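Local coordinates for VWFA domain-containing protein (PDB 3RAG) that is of unknown function but contains a von Willebrand factor type A domain that binds a sodium ion, probably at its metal-ion-dependent adhesion site, at residues A[177-190]-A[205-217]. Residues are numbered along the deposited sequence; the frame is centred on the assembly and turned at random.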
loop_
_atom_site.group_PDB
_atom_site.type_symbol
_atom_site.label_atom_id
_atom_site.label_comp_id
_atom_site.label_asym_id
_atom_site.label_seq_id
_atom_site.Cartn_x
_atom_site.Cartn_y
_atom_site.Cartn_z
ATOM N N ILE A 177 3.989 -9.466 -2.797
ATOM C CA ILE A 177 4.846 -9.818 -3.903
ATOM C C ILE A 177 6.236 -9.282 -3.678
ATOM O O ILE A 177 6.434 -8.311 -2.940
ATOM C CB ILE A 177 4.309 -9.336 -5.259
ATOM C CG1 ILE A 177 4.291 -7.841 -5.341
ATOM C CG2 ILE A 177 2.899 -9.837 -5.518
ATOM C CD1 ILE A 177 3.587 -7.374 -6.622
ATOM N N ALA A 178 7.201 -9.944 -4.301
ATOM C CA ALA A 178 8.594 -9.533 -4.278
ATOM C C ALA A 178 9.019 -9.122 -5.687
ATOM O O ALA A 178 8.534 -9.665 -6.674
ATOM C CB ALA A 178 9.472 -10.694 -3.822
ATOM N N PHE A 179 9.934 -8.165 -5.768
ATOM C CA PHE A 179 10.513 -7.766 -7.033
ATOM C C PHE A 179 11.997 -7.526 -6.817
ATOM O O PHE A 179 12.387 -6.813 -5.898
ATOM C CB PHE A 179 9.809 -6.525 -7.639
ATOM C CG PHE A 179 9.890 -5.266 -6.795
ATOM C CD1 PHE A 179 10.789 -4.260 -7.133
ATOM C CD2 PHE A 179 9.056 -5.076 -5.695
ATOM C CE1 PHE A 179 10.864 -3.091 -6.395
ATOM C CE2 PHE A 179 9.114 -3.876 -4.928
ATOM C CZ PHE A 179 10.016 -2.887 -5.282
ATOM N N PRO A 180 12.838 -8.130 -7.657
ATOM C CA PRO A 180 12.504 -8.948 -8.835
ATOM C C PRO A 180 12.040 -10.373 -8.486
ATOM O O PRO A 180 11.964 -10.730 -7.314
ATOM C CB PRO A 180 13.837 -9.016 -9.587
ATOM C CG PRO A 180 14.876 -8.927 -8.511
ATOM C CD PRO A 180 14.297 -8.019 -7.447
ATOM N N GLY A 181 11.723 -11.163 -9.506
ATOM C CA GLY A 181 11.203 -12.516 -9.300
ATOM C C GLY A 181 12.273 -13.586 -9.341
ATOM O O GLY A 181 13.463 -13.271 -9.435
ATOM N N LYS A 182 11.855 -14.849 -9.260
ATOM C CA LYS A 182 12.801 -15.966 -9.274
ATOM C C LYS A 182 13.451 -16.063 -10.636
ATOM O O LYS A 182 12.818 -15.775 -11.657
ATOM C CB LYS A 182 12.074 -17.296 -8.985
ATOM C CG LYS A 182 11.171 -17.273 -7.763
ATOM C CD LYS A 182 10.397 -18.582 -7.602
ATOM C CE LYS A 182 9.359 -18.472 -6.491
ATOM N NZ LYS A 182 8.639 -19.751 -6.254
ATOM N N GLY A 183 14.697 -16.517 -10.666
ATOM C CA GLY A 183 15.411 -16.642 -11.920
ATOM C C GLY A 183 15.376 -15.318 -12.658
ATOM O O GLY A 183 15.846 -14.295 -12.149
ATOM N N GLU A 184 14.796 -15.336 -13.856
ATOM C CA GLU A 184 14.780 -14.156 -14.710
ATOM C C GLU A 184 13.413 -13.461 -14.680
ATOM O O GLU A 184 13.167 -12.539 -15.453
ATOM C CB GLU A 184 15.138 -14.534 -16.153
ATOM C CG GLU A 184 16.351 -15.458 -16.259
ATOM C CD GLU A 184 17.530 -14.944 -15.461
ATOM O OE1 GLU A 184 17.887 -13.753 -15.635
ATOM O OE2 GLU A 184 18.089 -15.725 -14.653
ATOM N N GLU A 185 12.528 -13.894 -13.788
ATOM C CA GLU A 185 11.198 -13.294 -13.717
ATOM C C GLU A 185 11.192 -11.905 -13.084
ATOM O O GLU A 185 12.109 -11.542 -12.354
ATOM C CB GLU A 185 10.224 -14.268 -13.046
ATOM C CG GLU A 185 10.269 -15.627 -13.790
ATOM C CD GLU A 185 9.319 -16.673 -13.258
ATOM O OE1 GLU A 185 8.900 -16.570 -12.093
ATOM O OE2 GLU A 185 9.001 -17.620 -14.018
ATOM N N ALA A 186 10.154 -11.127 -13.377
ATOM C CA ALA A 186 10.074 -9.729 -12.937
ATOM C C ALA A 186 9.554 -9.571 -11.505
ATOM O O ALA A 186 9.950 -8.647 -10.776
ATOM C CB ALA A 186 9.182 -8.944 -13.894
ATOM N N THR A 187 8.650 -10.459 -11.117
ATOM C CA THR A 187 8.083 -10.428 -9.766
ATOM C C THR A 187 7.807 -11.853 -9.320
ATOM O O THR A 187 7.791 -12.797 -10.125
ATOM C CB THR A 187 6.750 -9.667 -9.699
ATOM O OG1 THR A 187 5.722 -10.462 -10.333
ATOM C CG2 THR A 187 6.879 -8.280 -10.352
ATOM N N ARG A 188 7.615 -12.007 -8.026
ATOM C CA ARG A 188 7.282 -13.310 -7.473
ATOM C C ARG A 188 6.078 -13.127 -6.568
ATOM O O ARG A 188 6.074 -12.254 -5.704
ATOM C CB ARG A 188 8.465 -13.819 -6.659
ATOM C CG ARG A 188 8.307 -15.205 -6.088
ATOM C CD ARG A 188 9.286 -15.387 -4.910
ATOM N NE ARG A 188 10.642 -14.900 -5.203
ATOM C CZ ARG A 188 11.734 -15.661 -5.116
ATOM N NH1 ARG A 188 12.927 -15.159 -5.409
ATOM N NH2 ARG A 188 11.635 -16.933 -4.732
ATOM N N LEU A 189 5.038 -13.932 -6.761
ATOM C CA LEU A 189 3.923 -13.884 -5.829
ATOM C C LEU A 189 4.334 -14.634 -4.567
ATOM O O LEU A 189 4.534 -15.850 -4.596
ATOM C CB LEU A 189 2.683 -14.526 -6.441
ATOM C CG LEU A 189 1.449 -14.530 -5.522
ATOM C CD1 LEU A 189 0.926 -13.122 -5.327
ATOM C CD2 LEU A 189 0.365 -15.446 -6.093
ATOM N N VAL A 190 4.460 -13.920 -3.457
ATOM C CA VAL A 190 4.873 -14.544 -2.199
ATOM C C VAL A 190 3.687 -15.228 -1.504
ATOM O O VAL A 190 3.798 -16.372 -1.016
ATOM C CB VAL A 190 5.554 -13.510 -1.256
ATOM C CG1 VAL A 190 5.963 -14.169 0.061
ATOM C CG2 VAL A 190 6.770 -12.934 -1.943
ATOM N N GLU A 205 10.829 -16.889 0.269
ATOM C CA GLU A 205 10.718 -16.230 -1.034
ATOM C C GLU A 205 11.470 -14.909 -1.159
ATOM O O GLU A 205 11.687 -14.423 -2.275
ATOM C CB GLU A 205 9.233 -16.030 -1.403
ATOM C CG GLU A 205 8.403 -17.328 -1.315
ATOM C CD GLU A 205 8.802 -18.354 -2.376
ATOM O OE1 GLU A 205 9.358 -17.943 -3.414
ATOM O OE2 GLU A 205 8.568 -19.569 -2.165
ATOM N N LEU A 206 11.860 -14.305 -0.033
ATOM C CA LEU A 206 12.551 -13.022 -0.110
ATOM C C LEU A 206 14.058 -13.212 -0.189
ATOM O O LEU A 206 14.768 -13.256 0.817
ATOM C CB LEU A 206 12.143 -12.082 1.052
ATOM C CG LEU A 206 10.646 -11.820 1.199
ATOM C CD1 LEU A 206 10.412 -10.848 2.368
ATOM C CD2 LEU A 206 10.069 -11.227 -0.085
ATOM N N VAL A 207 14.547 -13.352 -1.414
ATOM C CA VAL A 207 15.968 -13.556 -1.652
ATOM C C VAL A 207 16.524 -12.308 -2.305
ATOM O O VAL A 207 16.004 -11.854 -3.320
ATOM C CB VAL A 207 16.208 -14.755 -2.581
ATOM C CG1 VAL A 207 17.678 -15.131 -2.595
ATOM C CG2 VAL A 207 15.350 -15.934 -2.157
ATOM N N ALA A 208 17.589 -11.756 -1.736
ATOM C CA ALA A 208 18.142 -10.523 -2.268
ATOM C C ALA A 208 19.125 -10.791 -3.394
ATOM O O ALA A 208 20.236 -11.268 -3.175
ATOM C CB ALA A 208 18.811 -9.727 -1.161
ATOM N N ARG A 209 18.688 -10.478 -4.605
ATOM C CA ARG A 209 19.507 -10.618 -5.794
ATOM C C ARG A 209 18.920 -9.763 -6.906
ATOM O O ARG A 209 17.735 -9.442 -6.887
ATOM C CB ARG A 209 19.568 -12.081 -6.231
ATOM C CG ARG A 209 18.206 -12.712 -6.456
ATOM C CD ARG A 209 18.329 -14.195 -6.770
ATOM N NE ARG A 209 18.763 -14.429 -8.143
ATOM C CZ ARG A 209 17.952 -14.431 -9.195
ATOM N NH1 ARG A 209 16.655 -14.207 -9.034
ATOM N NH2 ARG A 209 18.434 -14.655 -10.409
ATOM N N GLY A 210 19.742 -9.417 -7.887
ATOM C CA GLY A 210 19.273 -8.660 -9.030
ATOM C C GLY A 210 19.084 -7.171 -8.827
ATOM O O GLY A 210 19.495 -6.599 -7.819
ATOM N N GLY A 211 18.447 -6.550 -9.813
ATOM C CA GLY A 211 18.192 -5.117 -9.813
ATOM C C GLY A 211 16.799 -4.857 -9.286
ATOM O O GLY A 211 16.219 -5.704 -8.599
ATOM N N THR A 212 16.279 -3.666 -9.555
ATOM C CA THR A 212 14.946 -3.333 -9.088
ATOM C C THR A 212 14.010 -2.945 -10.224
ATOM O O THR A 212 14.164 -1.901 -10.852
ATOM C CB THR A 212 14.996 -2.191 -8.058
ATOM O OG1 THR A 212 14.919 -0.933 -8.735
ATOM C CG2 THR A 212 16.288 -2.252 -7.265
ATOM N N PRO A 213 13.008 -3.785 -10.436
ATOM C CA PRO A 213 11.943 -3.557 -11.419
ATOM C C PRO A 213 10.655 -3.112 -10.739
ATOM O O PRO A 213 9.648 -3.833 -10.649
ATOM C CB PRO A 213 11.806 -4.927 -12.099
ATOM C CG PRO A 213 12.154 -5.903 -10.994
ATOM C CD PRO A 213 13.247 -5.229 -10.195
ATOM N N THR A 214 10.682 -1.888 -10.240
ATOM C CA THR A 214 9.562 -1.390 -9.491
ATOM C C THR A 214 8.310 -1.236 -10.333
ATOM O O THR A 214 7.221 -1.377 -9.822
ATOM C CB THR A 214 9.906 -0.006 -8.873
ATOM O OG1 THR A 214 11.238 -0.064 -8.340
ATOM C CG2 THR A 214 8.912 0.351 -7.777
ATOM N N GLY A 215 8.466 -0.898 -11.612
ATOM C CA GLY A 215 7.287 -0.713 -12.461
ATOM C C GLY A 215 6.431 -1.984 -12.582
ATOM O O GLY A 215 5.244 -1.987 -12.269
ATOM N N PRO A 216 7.034 -3.073 -13.048
ATOM C CA PRO A 216 6.298 -4.339 -13.148
ATOM C C PRO A 216 5.707 -4.774 -11.797
ATOM O O PRO A 216 4.618 -5.326 -11.760
ATOM C CB PRO A 216 7.376 -5.318 -13.622
ATOM C CG PRO A 216 8.277 -4.440 -14.465
ATOM C CD PRO A 216 8.367 -3.161 -13.674
ATOM N N ALA A 217 6.394 -4.490 -10.688
ATOM C CA ALA A 217 5.816 -4.812 -9.379
ATOM C C ALA A 217 4.474 -4.117 -9.132
ATOM O O ALA A 217 3.493 -4.746 -8.707
ATOM C CB ALA A 217 6.794 -4.454 -8.256
HETATM O O HOH W 1 14.263 -13.371 -7.025
#
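The side chains of Arg188 and Glu205 lie roughly perpendicular to each other. Arg188 NH2 donates to Glu205 OE1 at 2.8 Å in a salt bridge, with the guanidinium and carboxylate planes 60° apart. CG of Arg188 lies anti to its backbone N (chi1 -176°), and a bend at chi3 lays the guanidinium over the Glu205 backbone. Glu205 O sits over the centre of one face, and Lys182 CG covers the opposite face. The extended Lys182 chain brings NZ to 3.4 Å from Glu205 OE1, so one carboxylate oxygen serves two cations. Were this arginine an alanine, Glu205 OE1 would probably keep only the longer Lys182 bridge, and the flat group between Glu205 O and Lys182 CG would be lost.

Arg209 approaches the hairpin turn end-on. Its NH1 and NH2 both bond to Gly183 O, which lies in the guanidinium plane, and NH2 is 3.1 Å from that oxygen. A water joins Arg209 NH1 to Gly181 O and Arg188 NH1, the last two by weak bonds.

The other end is apolar. Ala217 CB lies over one face of the Phe179 ring, 3.5 Å from CD2. Pro180, after a cis peptide bond, sets its CB 3.8 Å from Pro213 CG. Thr187 turns its CG2 to Ala217, while its OG1 bonds to His220.

The segment 205-217 wraps the hairpin of strands 172-179 and 188-194 at the edge of the sheet, with Gly211 about 7 Å from the sodium ion. Charged groups and a bridging water hold one side; apolar contacts around Phe179 join the first turn of helix 214-232 to the hairpin.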